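Local coordinates for protein KauB (Pseudomonas aeruginosa PAO1, PDB 6B4R) that probably oxidises a broad range of aldehydes, aminoaldehydes among them, to the corresponding acids with NAD(P)+, as a four-subunit member of the aldehyde dehydrogenase family, at residues V322-A325 / L326-W329; I189-P192 / S193-S196; V345-Q348 / Q349-V353. One frame throughout, in Å; residues are numbered along the deposited sequence.

Contact 1: V322-A325 / L326-W329; sequences VIEA and LKGW
The indole of W329 meets A325 by its edge: CD1 lies 3.5 Å from A325 O, near the ring plane, while L326 O also sits at the edge, in plane. A295 of helix 283-295 and the loop residues N340 and V341 provide further neighbours. The carboxylate of E324 is the other flat group. K327 runs extended beyond CG and crosses the bent E324 chain at a slant; K327 CD passes 4.0 Å from E324 OE2, and K327 NZ reaches E324 OE1 at 3.3 Å in a weak, surface-lying salt bridge. A turn of E324 at chi2 (66°) brings the carboxylate alongside the end of the lysine. Here helix 315-326, which packs on helix 283-295 and on strand 382-389 of the sheet that also holds strands 273-276 and 307-311, runs out into a type I beta turn from L326 to W329. The backbone bonds record the change of pitch. L326 N is bonded to V322 O at 3.0 Å and only weakly to I323 O, whereas K327 N turns to E324 O, three residues back, at 3.2 Å. G328 N then reaches A325 O in a weak bond, and W329 N closes the turn on L326 O at 3.0 Å.

Contact 2: I189-P192 / S193-S196; sequences ILKP and SEKS. With K (potassium ion), chain G.
K191 and E194 are joined by a weak salt bridge, NZ to OE1 at 3.4 Å, as the two side chains meet obliquely across the bend between strand and turn. Both chains fold at chi2, K191 at -90° and E194 at -82°, which brings the two charged ends together. K191 NZ also makes weak bonds, to P192 O at 3.2 Å and to G222 O, so the charge of this buried lysine is probably spread over several oxygens. Next outward comes the turn itself: S193 OG accepts from K195 N at 3.0 Å, an ST turn, and S196 N returns to S193 O within the type I turn S193-S196. That bend presents K195 O to the potassium ion at 2.9 Å, and a metal-bound water donates to E194 O. L40 and D108 supply other ligands. Strand 187-191 pairs in parallel with strands 149-164 and 217-219, and W167 packs on S193 and S196. The strand end K191-E194 is the K-P-S-E stretch of the Rossmann-type coenzyme-binding domain, whose lysine and glutamate in relatives contact the adenosine ribose of NAD(P)+; K191 and E194 are consistent with that role, although no coenzyme is bound here.

Contact 3: V345-Q348 / Q349-V353; sequences VDTQ and QMNTV
Q348 O is gripped twice by T352, once by the backbone N and once by the hydroxyl OG1, each at 3.1 Å and from opposite faces of the carbonyl plane. T352 OG1 lies beside its own backbone N (chi1 -67°), which allows the hydroxyl to turn back toward the preceding turn of the helix. At the start of helix 347-362 D346 is the N-cap: its OD2 accepts from Q349 N at 2.8 Å, met nearly along the C-O axis. The D346 and Q349 side chains cross at about a right angle, yet the carboxylate and amide planes are 25° apart. V345, just before the cap, lays CG1 against Q349 CB at 3.7 Å, covering the aliphatic root of the glutamine. Further along, T347 and N351 run side by side, CG2 to ND2 at 3.5 Å, while N351 N is bonded to T347 O at 2.9 Å. M350, buried, packs on V383 of strand 382-389. The second carboxylate oxygen, D346 OD1, is paired with K195 NZ, at a modelled distance too short to be taken literally. The capping bond and the helix N-terminus would favour an ionised D346, and the nearby ammonium of K195 probably adds to this.

How the contacts relate
Contacts 2 and 3 are coupled directly although their centres lie 18 Å apart. Besides the ionic link between K195 and D346, K195 CB packs on V345 CG2 at 3.8 Å. The side chain of V345 approaches the potassium ion to about 6 Å, so 189-196 and 345-353 meet beside the metal site. Contact 1 stands apart, its centre 34 Å from that of contact 2, on the opposite side of the chain centre, and 23 Å from that of contact 3, whose helix follows next in sequence. Bound TOE, in the pocket that includes C302, oxidised to 3-sulfinoalanine, lies about 10 Å from the side chain of W329 and about 12 Å from the side chains of S196 and Q349.

Contact 1: V322-A325 / L326-W329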
loop_
_atom_site.group_PDB
_atom_site.type_symbol
_atom_site.label_atom_id
_atom_site.label_comp_id
_atom_site.label_asym_id
_atom_site.label_seq_id
_atom_site.Cartn_x
_atom_site.Cartn_y
_atom_site.Cartn_z
ATOM N N VAL A 322 22.762 -36.049 9.973
ATOM C CA VAL A 322 23.053 -34.792 10.658
ATOM C C VAL A 322 24.410 -34.853 11.351
ATOM O O VAL A 322 25.191 -33.900 11.295
ATOM C CB VAL A 322 21.969 -34.445 11.699
ATOM C CG1 VAL A 322 22.317 -33.149 12.422
ATOM C CG2 VAL A 322 20.606 -34.342 11.034
ATOM N N ILE A 323 24.685 -35.978 12.001
ATOM C CA ILE A 323 25.959 -36.180 12.676
ATOM C C ILE A 323 27.115 -36.114 11.683
ATOM O O ILE A 323 28.142 -35.492 11.954
ATOM C CB ILE A 323 25.992 -37.525 13.428
ATOM C CG1 ILE A 323 24.934 -37.541 14.535
ATOM C CG2 ILE A 323 27.370 -37.776 14.012
ATOM C CD1 ILE A 323 24.810 -38.872 15.247
ATOM N N GLU A 324 26.935 -36.743 10.527
ATOM C CA GLU A 324 27.952 -36.732 9.482
ATOM C C GLU A 324 28.179 -35.319 8.949
ATOM O O GLU A 324 29.321 -34.886 8.769
ATOM C CB GLU A 324 27.555 -37.669 8.340
ATOM C CG GLU A 324 28.551 -37.702 7.187
ATOM C CD GLU A 324 29.894 -38.299 7.584
ATOM O OE1 GLU A 324 29.927 -39.152 8.499
ATOM O OE2 GLU A 324 30.920 -37.916 6.980
ATOM N N ALA A 325 27.087 -34.602 8.710
ATOM C CA ALA A 325 27.158 -33.249 8.169
ATOM C C ALA A 325 27.810 -32.274 9.144
ATOM O O ALA A 325 28.364 -31.254 8.731
ATOM C CB ALA A 325 25.770 -32.757 7.777
ATOM N N LEU A 326 27.747 -32.592 10.434
ATOM C CA LEU A 326 28.302 -31.714 11.459
ATOM C C LEU A 326 29.826 -31.756 11.454
ATOM O O LEU A 326 30.483 -30.807 11.878
ATOM C CB LEU A 326 27.772 -32.091 12.844
ATOM C CG LEU A 326 28.033 -31.046 13.930
ATOM C CD1 LEU A 326 27.152 -29.820 13.720
ATOM C CD2 LEU A 326 27.839 -31.627 15.320
ATOM N N LYS A 327 30.380 -32.861 10.964
ATOM C CA LYS A 327 31.827 -33.037 10.897
ATOM C C LYS A 327 32.491 -31.986 10.011
ATOM O O LYS A 327 33.648 -31.625 10.222
ATOM C CB LYS A 327 32.171 -34.435 10.382
ATOM C CG LYS A 327 31.685 -35.570 11.268
ATOM C CD LYS A 327 32.079 -36.916 10.686
ATOM C CE LYS A 327 31.643 -38.057 11.585
ATOM N NZ LYS A 327 32.057 -39.372 11.030
ATOM N N GLY A 328 31.755 -31.498 9.018
ATOM C CA GLY A 328 32.268 -30.482 8.118
ATOM C C GLY A 328 32.487 -29.147 8.805
ATOM O O GLY A 328 33.184 -28.279 8.282
ATOM N N TRP A 329 31.886 -28.981 9.979
ATOM C CA TRP A 329 32.039 -27.757 10.753
ATOM C C TRP A 329 33.072 -27.938 11.862
ATOM O O TRP A 329 32.758 -28.449 12.936
ATOM C CB TRP A 329 30.693 -27.325 11.340
ATOM C CG TRP A 329 29.653 -27.047 10.295
ATOM C CD1 TRP A 329 28.843 -27.960 9.680
ATOM C CD2 TRP A 329 29.312 -25.771 9.741
ATOM N NE1 TRP A 329 28.020 -27.330 8.778
ATOM C CE2 TRP A 329 28.288 -25.986 8.797
ATOM C CE3 TRP A 329 29.775 -24.469 9.950
ATOM C CZ2 TRP A 329 27.717 -24.945 8.064
ATOM C CZ3 TRP A 329 29.206 -23.437 9.222
ATOM C CH2 TRP A 329 28.190 -23.682 8.290
#

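Contact 2: I189-P192 / S193-S196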
loop_
_atom_site.group_PDB
_atom_site.type_symbol
_atom_site.label_atom_id
_atom_site.label_comp_id
_atom_site.label_asym_id
_atom_site.label_seq_id
_atom_site.Cartn_x
_atom_site.Cartn_y
_atom_site.Cartn_z
ATOM N N ILE A 189 22.323 7.546 18.311
ATOM C CA ILE A 189 23.425 7.280 19.225
ATOM C C ILE A 189 23.579 5.777 19.398
ATOM O O ILE A 189 22.728 5.121 20.001
ATOM C CB ILE A 189 23.192 7.905 20.604
ATOM C CG1 ILE A 189 23.012 9.417 20.484
ATOM C CG2 ILE A 189 24.349 7.570 21.532
ATOM C CD1 ILE A 189 22.736 10.089 21.801
ATOM N N LEU A 190 24.667 5.235 18.863
ATOM C CA LEU A 190 24.885 3.798 18.875
ATOM C C LEU A 190 25.762 3.372 20.042
ATOM O O LEU A 190 26.887 3.849 20.196
ATOM C CB LEU A 190 25.513 3.340 17.556
ATOM C CG LEU A 190 25.766 1.840 17.398
ATOM C CD1 LEU A 190 24.455 1.082 17.335
ATOM C CD2 LEU A 190 26.607 1.561 16.162
ATOM N N LYS A 191 25.236 2.471 20.862
ATOM C CA LYS A 191 26.009 1.880 21.941
ATOM C C LYS A 191 26.263 0.420 21.600
ATOM O O LYS A 191 25.368 -0.417 21.731
ATOM C CB LYS A 191 25.266 2.010 23.276
ATOM C CG LYS A 191 26.088 1.631 24.508
ATOM C CD LYS A 191 25.943 0.155 24.837
ATOM C CE LYS A 191 26.944 -0.289 25.881
ATOM N NZ LYS A 191 26.961 -1.773 26.008
ATOM N N PRO A 192 27.485 0.110 21.150
ATOM C CA PRO A 192 27.859 -1.266 20.817
ATOM C C PRO A 192 28.105 -2.081 22.081
ATOM O O PRO A 192 28.296 -1.511 23.152
ATOM C CB PRO A 192 29.168 -1.087 20.048
ATOM C CG PRO A 192 29.769 0.150 20.633
ATOM C CD PRO A 192 28.599 1.054 20.944
ATOM N N SER A 193 28.093 -3.402 21.954
ATOM C CA SER A 193 28.388 -4.271 23.084
ATOM C C SER A 193 29.829 -4.075 23.534
ATOM O O SER A 193 30.706 -3.792 22.718
ATOM C CB SER A 193 28.156 -5.732 22.704
ATOM O OG SER A 193 28.721 -6.602 23.666
ATOM N N GLU A 194 30.075 -4.231 24.831
ATOM C CA GLU A 194 31.427 -4.106 25.365
ATOM C C GLU A 194 32.289 -5.297 24.954
ATOM O O GLU A 194 33.502 -5.299 25.159
ATOM C CB GLU A 194 31.409 -3.968 26.891
ATOM C CG GLU A 194 30.922 -5.203 27.634
ATOM C CD GLU A 194 29.410 -5.291 27.703
ATOM O OE1 GLU A 194 28.734 -4.306 27.336
ATOM O OE2 GLU A 194 28.896 -6.348 28.125
ATOM N N LYS A 195 31.652 -6.310 24.376
ATOM C CA LYS A 195 32.363 -7.478 23.874
ATOM C C LYS A 195 32.824 -7.283 22.431
ATOM O O LYS A 195 33.583 -8.100 21.910
ATOM C CB LYS A 195 31.480 -8.723 23.969
ATOM C CG LYS A 195 31.067 -9.104 25.382
ATOM C CD LYS A 195 30.236 -10.380 25.368
ATOM C CE LYS A 195 29.707 -10.728 26.751
ATOM N NZ LYS A 195 30.806 -10.989 27.720
ATOM N N SER A 196 32.368 -6.209 21.788
ATOM C CA SER A 196 32.717 -5.955 20.388
ATOM C C SER A 196 32.424 -4.522 19.940
ATOM O O SER A 196 31.465 -4.284 19.209
ATOM C CB SER A 196 31.971 -6.929 19.475
ATOM O OG SER A 196 30.570 -6.797 19.642
HETATM K K K G . 36.459 -8.274 22.304
HETATM O O HOH W 1 35.965 -6.226 24.267
#

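Contact 3: V345-Q348 / Q349-V353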
loop_
_atom_site.group_PDB
_atom_site.type_symbol
_atom_site.label_atom_id
_atom_site.label_comp_id
_atom_site.label_asym_id
_atom_site.label_seq_id
_atom_site.Cartn_x
_atom_site.Cartn_y
_atom_site.Cartn_z
ATOM N N VAL A 345 32.779 -15.830 21.990
ATOM C CA VAL A 345 33.148 -14.428 22.200
ATOM C C VAL A 345 34.120 -14.190 23.371
ATOM O O VAL A 345 35.018 -13.353 23.269
ATOM C CB VAL A 345 31.895 -13.518 22.319
ATOM C CG1 VAL A 345 31.086 -13.863 23.564
ATOM C CG2 VAL A 345 32.294 -12.046 22.307
ATOM N N ASP A 346 33.954 -14.926 24.467
ATOM C CA ASP A 346 34.858 -14.799 25.613
ATOM C C ASP A 346 34.843 -16.024 26.530
ATOM O O ASP A 346 34.194 -17.027 26.232
ATOM C CB ASP A 346 34.579 -13.514 26.413
ATOM C CG ASP A 346 33.143 -13.423 26.919
ATOM O OD1 ASP A 346 32.707 -12.301 27.252
ATOM O OD2 ASP A 346 32.450 -14.460 26.991
ATOM N N THR A 347 35.561 -15.931 27.646
ATOM C CA THR A 347 35.643 -17.026 28.607
ATOM C C THR A 347 34.297 -17.273 29.288
ATOM O O THR A 347 33.885 -18.420 29.475
ATOM C CB THR A 347 36.725 -16.755 29.678
ATOM O OG1 THR A 347 38.009 -16.664 29.050
ATOM C CG2 THR A 347 36.753 -17.873 30.712
ATOM N N GLN A 348 33.617 -16.188 29.646
ATOM C CA GLN A 348 32.317 -16.263 30.308
ATOM C C GLN A 348 31.283 -16.998 29.458
ATOM O O GLN A 348 30.528 -17.830 29.962
ATOM C CB GLN A 348 31.809 -14.859 30.636
ATOM C CG GLN A 348 30.433 -14.832 31.280
ATOM C CD GLN A 348 29.901 -13.425 31.464
ATOM O OE1 GLN A 348 30.528 -12.452 31.043
ATOM N NE2 GLN A 348 28.737 -13.309 32.094
ATOM N N GLN A 349 31.252 -16.680 28.168
ATOM C CA GLN A 349 30.325 -17.322 27.248
ATOM C C GLN A 349 30.667 -18.799 27.105
ATOM O O GLN A 349 29.776 -19.646 27.027
ATOM C CB GLN A 349 30.360 -16.634 25.880
ATOM C CG GLN A 349 29.342 -17.171 24.885
ATOM C CD GLN A 349 27.910 -16.845 25.274
ATOM O OE1 GLN A 349 27.646 -15.838 25.936
ATOM N NE2 GLN A 349 26.977 -17.700 24.869
ATOM N N MET A 350 31.963 -19.099 27.080
ATOM C CA MET A 350 32.431 -20.477 26.974
ATOM C C MET A 350 31.987 -21.306 28.174
ATOM O O MET A 350 31.492 -22.423 28.016
ATOM C CB MET A 350 33.954 -20.520 26.847
ATOM C CG MET A 350 34.506 -21.917 26.618
ATOM S SD MET A 350 36.304 -21.998 26.717
ATOM C CE MET A 350 36.575 -21.461 28.403
ATOM N N ASN A 351 32.170 -20.751 29.369
ATOM C CA ASN A 351 31.776 -21.426 30.602
ATOM C C ASN A 351 30.278 -21.684 30.655
ATOM O O ASN A 351 29.833 -22.722 31.142
ATOM C CB ASN A 351 32.207 -20.613 31.824
ATOM C CG ASN A 351 33.711 -20.526 31.963
ATOM O OD1 ASN A 351 34.437 -21.423 31.538
ATOM N ND2 ASN A 351 34.189 -19.440 32.560
ATOM N N THR A 352 29.505 -20.730 30.152
ATOM C CA THR A 352 28.059 -20.873 30.082
ATOM C C THR A 352 27.678 -22.019 29.148
ATOM O O THR A 352 26.830 -22.848 29.484
ATOM C CB THR A 352 27.398 -19.565 29.616
ATOM O OG1 THR A 352 27.574 -18.560 30.622
ATOM C CG2 THR A 352 25.913 -19.771 29.365
ATOM N N VAL A 353 28.318 -22.066 27.984
ATOM C CA VAL A 353 28.096 -23.148 27.030
ATOM C C VAL A 353 28.500 -24.496 27.629
ATOM O O VAL A 353 27.778 -25.485 27.498
ATOM C CB VAL A 353 28.861 -22.911 25.711
ATOM C CG1 VAL A 353 28.776 -24.137 24.814
ATOM C CG2 VAL A 353 28.319 -21.682 24.995
#